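Local atomic coordinates of carbon monoxide oxidation system transcription regulator CooA-1 (Carboxydothermus hydrogenoformans, PDB entry 6CPB), a protein that senses carbon monoxide through a bound heme in its sensor domain and probably regulates transcription of target genes by binding DNA. Residues A[23-29]-A[89-94]; A[49-55]-A[67-71]. All blocks are in the same frame, centred on the assembly; numbering follows the deposited sequence.

Overall arrangement
Both contacts lie in the heme-binding, CO-sensing domain of cyclic-nucleotide-binding type, whose two four-stranded antiparallel sheets each contribute a pair of neighbouring strands. Contact 1 pairs edge strand 25-29 with strand 89-95; contact 2 pairs the arms of hairpin 52-59/62-70 in the other sheet. Their centres are about 13 Å apart, and they meet where the backbone of Thr90 probably hydrogen-bonds to Lys49 and Ser50; a salt bridge between Glu26 and Lys49 also links them. The side chain of Val55 is about 6 Å from that of Thr79, a heme-binding residue, and that of Tyr93 about 12 Å from that of His78, the axial heme-iron ligand in a structure of this protein; no heme is bound to this chain here.

Contact 1: residues A[23-29]-A[89-94]; sequences EFREQRY and TTILYT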
# COMPACT_ATOMS: atom_id res chain seq x y z
N GLU A 23 23.53 5.59 1.48
CA GLU A 23 23.20 5.36 0.08
C GLU A 23 22.15 6.33 -0.42
O GLU A 23 22.04 6.53 -1.63
CB GLU A 23 22.68 3.94 -0.10
CG GLU A 23 23.70 2.88 0.26
CD GLU A 23 23.17 1.48 0.06
OE1 GLU A 23 22.28 1.29 -0.79
OE2 GLU A 23 23.66 0.57 0.76
N PHE A 24 21.38 6.92 0.48
CA PHE A 24 20.32 7.86 0.12
C PHE A 24 20.91 9.26 -0.05
O PHE A 24 21.89 9.63 0.60
CB PHE A 24 19.27 7.94 1.24
CG PHE A 24 18.44 6.68 1.43
CD1 PHE A 24 18.98 5.53 1.97
CD2 PHE A 24 17.09 6.70 1.13
CE1 PHE A 24 18.19 4.41 2.18
CE2 PHE A 24 16.29 5.59 1.35
CZ PHE A 24 16.85 4.44 1.87
N ARG A 25 20.30 10.03 -0.93
CA ARG A 25 20.55 11.46 -1.02
C ARG A 25 19.59 12.21 -0.10
O ARG A 25 18.53 11.71 0.27
CB ARG A 25 20.40 11.96 -2.45
CG ARG A 25 21.54 11.53 -3.38
CD ARG A 25 21.38 12.17 -4.76
NE ARG A 25 22.51 11.90 -5.66
CZ ARG A 25 22.62 10.81 -6.42
NH1 ARG A 25 21.68 9.88 -6.42
NH2 ARG A 25 23.68 10.66 -7.20
N GLU A 26 19.96 13.42 0.26
CA GLU A 26 19.17 14.25 1.16
C GLU A 26 18.70 15.50 0.42
O GLU A 26 19.39 16.00 -0.46
CB GLU A 26 20.04 14.65 2.34
CG GLU A 26 19.35 15.21 3.55
CD GLU A 26 20.25 15.06 4.78
OE1 GLU A 26 21.45 14.80 4.61
OE2 GLU A 26 19.76 15.21 5.91
N GLN A 27 17.52 16.00 0.80
CA GLN A 27 17.02 17.25 0.23
C GLN A 27 16.15 17.93 1.28
O GLN A 27 15.43 17.26 2.03
CB GLN A 27 16.25 16.97 -1.06
CG GLN A 27 15.95 18.23 -1.86
CD GLN A 27 15.64 17.93 -3.32
OE1 GLN A 27 15.97 16.86 -3.84
NE2 GLN A 27 15.04 18.88 -4.00
N ARG A 28 16.22 19.25 1.30
CA ARG A 28 15.47 20.08 2.23
C ARG A 28 14.39 20.87 1.49
O ARG A 28 14.57 21.28 0.34
CB ARG A 28 16.41 21.07 2.92
CG ARG A 28 17.38 20.43 3.87
CD ARG A 28 18.52 21.36 4.26
NE ARG A 28 18.08 22.56 4.98
CZ ARG A 28 17.90 22.64 6.29
NH1 ARG A 28 18.06 21.57 7.06
NH2 ARG A 28 17.53 23.79 6.84
N TYR A 29 13.28 21.10 2.20
CA TYR A 29 12.12 21.79 1.67
C TYR A 29 11.58 22.74 2.72
O TYR A 29 11.51 22.40 3.90
CB TYR A 29 11.01 20.80 1.29
CG TYR A 29 11.48 19.77 0.31
CD1 TYR A 29 12.06 18.59 0.76
CD2 TYR A 29 11.41 20.00 -1.05
CE1 TYR A 29 12.53 17.66 -0.13
CE2 TYR A 29 11.89 19.07 -1.96
CZ TYR A 29 12.44 17.90 -1.48
OH TYR A 29 12.92 16.94 -2.33
N THR A 89 11.11 20.56 6.07
CA THR A 89 11.21 19.11 5.98
C THR A 89 12.54 18.72 5.34
O THR A 89 13.00 19.37 4.41
CB THR A 89 10.04 18.58 5.14
OG1 THR A 89 8.82 18.76 5.86
CG2 THR A 89 10.17 17.12 4.79
N THR A 90 13.14 17.64 5.85
CA THR A 90 14.26 16.98 5.20
C THR A 90 13.86 15.57 4.85
O THR A 90 13.27 14.87 5.68
CB THR A 90 15.49 16.96 6.12
OG1 THR A 90 15.89 18.30 6.39
CG2 THR A 90 16.66 16.22 5.49
N ILE A 91 14.20 15.15 3.63
CA ILE A 91 13.97 13.78 3.20
C ILE A 91 15.30 13.12 2.83
O ILE A 91 16.28 13.78 2.50
CB ILE A 91 13.00 13.65 2.01
CG1 ILE A 91 13.66 14.10 0.71
CG2 ILE A 91 11.70 14.38 2.31
CD1 ILE A 91 12.77 13.99 -0.52
N LEU A 92 15.28 11.79 2.88
CA LEU A 92 16.29 10.93 2.29
C LEU A 92 15.62 10.19 1.14
O LEU A 92 14.52 9.67 1.32
CB LEU A 92 16.82 9.92 3.32
CG LEU A 92 17.59 10.52 4.49
CD1 LEU A 92 18.04 9.42 5.43
CD2 LEU A 92 18.80 11.33 4.01
N TYR A 93 16.28 10.10 -0.02
CA TYR A 93 15.67 9.41 -1.15
C TYR A 93 16.69 8.56 -1.91
O TYR A 93 17.89 8.84 -1.91
CB TYR A 93 14.97 10.37 -2.12
CG TYR A 93 15.87 11.37 -2.81
CD1 TYR A 93 16.16 12.58 -2.22
CD2 TYR A 93 16.42 11.11 -4.06
CE1 TYR A 93 16.97 13.50 -2.83
CE2 TYR A 93 17.22 12.04 -4.69
CZ TYR A 93 17.50 13.22 -4.06
OH TYR A 93 18.29 14.16 -4.67
N THR A 94 16.17 7.53 -2.57
CA THR A 94 16.98 6.68 -3.43
C THR A 94 16.10 6.11 -4.53
O THR A 94 14.88 6.14 -4.43
CB THR A 94 17.68 5.58 -2.61
OG1 THR A 94 18.72 4.98 -3.39
CG2 THR A 94 16.73 4.48 -2.17
O HOH W 1 20.65 6.89 -3.80
O HOH W 2 19.39 9.22 -4.57
O HOH W 3 18.58 18.91 6.78
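Arg25 lays its CB over one face of the Tyr93 ring, a CH-pi contact 3.9 Å from the ring centroid. Tyr93 reaches this place because its CG sits between the backbone N and the carbonyl carbon (chi1 64°), which carries the ring across to strand 25-29; Gln27 OE1 adds a contact 3.6 Å from Tyr93 CE1, with amide and ring planes 64° apart. A leucine in place of Tyr93 would probably lose this flat surface, leaving Arg25 CB without its aromatic partner and the Gln27 side chain freer to turn. On the same face of the sheet, Ile91 CD1 reaches the Tyr29 ring, 3.7 Å from Tyr29 CE1. On the other face Glu26 leans on Thr90, its OE2 3.3 Å from Thr90 CG2 while salt-bridged to Lys49, and a water joins Arg28 NH1 to Thr90 OG1. At the start of the segment, Phe24 takes Thr94 CG2 over one ring face, 4.1 Å from the centroid, and crosses Leu92 at about a right angle; Ile102 of helix 96-105 also touches the Phe24 side chain. Six backbone hydrogen bonds hold the strands, two each for Arg25-Tyr93, Gln27-Ile91 and Tyr29-Thr89. This is regular antiparallel pairing, with alternate residues on opposite faces, at the edge of one sheet of the cyclic-nucleotide-binding-type beta roll that CooA uses to hold heme.

Contact 2: residues A[49-55]-A[67-71]; sequences KSGRVRV and AILEA
Leu69 packs against both Val53 and Val55 on the buried face of the sheet: its CB lies 3.7 Å from Val53 CG2, and its CD1 is equally close to Val55 CG2. Val53 swings CG2 between its backbone N and carbonyl carbon, with CG1 beside the N (chi1 -55°), the turn that sets the CG2 methyl against Leu69 CB. Phe75 and, from helix 108-135, Val116 and Leu120 close over this apolar face. The backbones pair firmly: Leu69 N donates to Val53 O at 2.8 Å and Val53 N returns the bond; the Ala67 N to Val55 O bond is longer, 3.3 Å. These are the arms of an antiparallel beta hairpin in the beta roll of the cyclic-nucleotide-binding-type domain. The opposite face, with Arg52, Arg54, Ile68 and Glu70, is more open to solvent and carries the charges. Arg52 and Glu70 run side by side, Arg52 CD 3.5 Å from Glu70 OE1, but a water bridges Arg52 NH1 to Glu70 OE2, while Arg52 NE pairs with Glu87. Ile68 CG2 rests against the aliphatic part of Arg52. Toward Ala71 the regular pairing gives way, and a second water donates to Gly51 O and Glu70 OE1 and accepts from Ala71 N.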
# COMPACT_ATOMS: atom_id res chain seq x y z
N LYS A 49 12.83 12.42 7.04
CA LYS A 49 13.78 12.42 8.15
C LYS A 49 13.35 13.38 9.25
O LYS A 49 13.46 13.07 10.44
CB LYS A 49 15.17 12.79 7.62
CG LYS A 49 16.25 12.89 8.68
CD LYS A 49 17.61 13.13 8.06
CE LYS A 49 18.68 13.37 9.11
NZ LYS A 49 20.02 13.47 8.46
N SER A 50 12.86 14.56 8.87
CA SER A 50 12.31 15.52 9.81
C SER A 50 11.25 16.32 9.07
O SER A 50 11.32 16.49 7.85
CB SER A 50 13.39 16.44 10.38
OG SER A 50 14.02 17.17 9.35
N GLY A 51 10.27 16.82 9.81
CA GLY A 51 9.18 17.58 9.22
C GLY A 51 7.95 16.74 9.01
O GLY A 51 7.67 15.81 9.77
N ARG A 52 7.16 17.09 8.00
CA ARG A 52 5.83 16.53 7.84
C ARG A 52 5.39 16.87 6.42
O ARG A 52 5.59 18.00 5.98
CB ARG A 52 4.88 17.17 8.86
CG ARG A 52 3.49 16.58 8.87
CD ARG A 52 2.74 17.06 10.10
NE ARG A 52 2.47 18.48 9.98
CZ ARG A 52 1.27 19.05 10.04
NH1 ARG A 52 0.18 18.34 10.25
NH2 ARG A 52 1.18 20.36 9.90
N VAL A 53 4.82 15.89 5.72
CA VAL A 53 4.40 16.11 4.34
C VAL A 53 2.97 15.64 4.13
O VAL A 53 2.47 14.75 4.82
CB VAL A 53 5.35 15.45 3.30
CG1 VAL A 53 6.79 15.91 3.51
CG2 VAL A 53 5.25 13.97 3.36
N ARG A 54 2.33 16.25 3.14
CA ARG A 54 0.96 15.94 2.76
C ARG A 54 0.98 15.29 1.39
O ARG A 54 1.55 15.84 0.45
CB ARG A 54 0.14 17.23 2.73
CG ARG A 54 -1.35 17.02 2.50
CD ARG A 54 -2.12 18.32 2.63
NE ARG A 54 -1.80 19.28 1.58
CZ ARG A 54 -2.52 19.48 0.48
NH1 ARG A 54 -3.63 18.80 0.24
NH2 ARG A 54 -2.12 20.39 -0.40
N VAL A 55 0.32 14.14 1.28
CA VAL A 55 0.13 13.44 0.01
C VAL A 55 -1.29 13.77 -0.44
O VAL A 55 -2.23 13.64 0.34
CB VAL A 55 0.31 11.93 0.18
CG1 VAL A 55 0.16 11.23 -1.14
CG2 VAL A 55 1.67 11.61 0.80
N ALA A 67 -3.18 11.56 2.69
CA ALA A 67 -2.57 11.20 3.97
C ALA A 67 -1.60 12.30 4.35
O ALA A 67 -1.11 13.03 3.49
CB ALA A 67 -1.83 9.86 3.92
N ILE A 68 -1.32 12.38 5.64
CA ILE A 68 -0.26 13.21 6.19
C ILE A 68 0.80 12.27 6.74
O ILE A 68 0.49 11.40 7.56
CB ILE A 68 -0.79 14.18 7.26
CG1 ILE A 68 -1.73 15.20 6.61
CG2 ILE A 68 0.38 14.89 7.94
CD1 ILE A 68 -2.47 16.07 7.60
N LEU A 69 2.02 12.42 6.24
CA LEU A 69 3.14 11.57 6.63
C LEU A 69 4.04 12.32 7.59
O LEU A 69 4.40 13.48 7.35
CB LEU A 69 3.96 11.16 5.41
CG LEU A 69 3.16 10.51 4.28
CD1 LEU A 69 4.10 10.07 3.20
CD2 LEU A 69 2.32 9.33 4.78
N GLU A 70 4.39 11.65 8.67
CA GLU A 70 5.20 12.23 9.73
C GLU A 70 6.66 11.83 9.55
O GLU A 70 7.01 10.96 8.73
CB GLU A 70 4.71 11.74 11.09
CG GLU A 70 3.22 11.92 11.33
CD GLU A 70 2.82 13.38 11.50
OE1 GLU A 70 3.68 14.22 11.85
OE2 GLU A 70 1.62 13.71 11.28
N ALA A 71 7.52 12.45 10.34
CA ALA A 71 8.92 12.04 10.36
C ALA A 71 8.98 10.56 10.72
O ALA A 71 8.34 10.11 11.67
CB ALA A 71 9.69 12.89 11.37
O HOH W 4 6.43 14.70 11.90
O HOH W 5 -0.38 15.97 11.32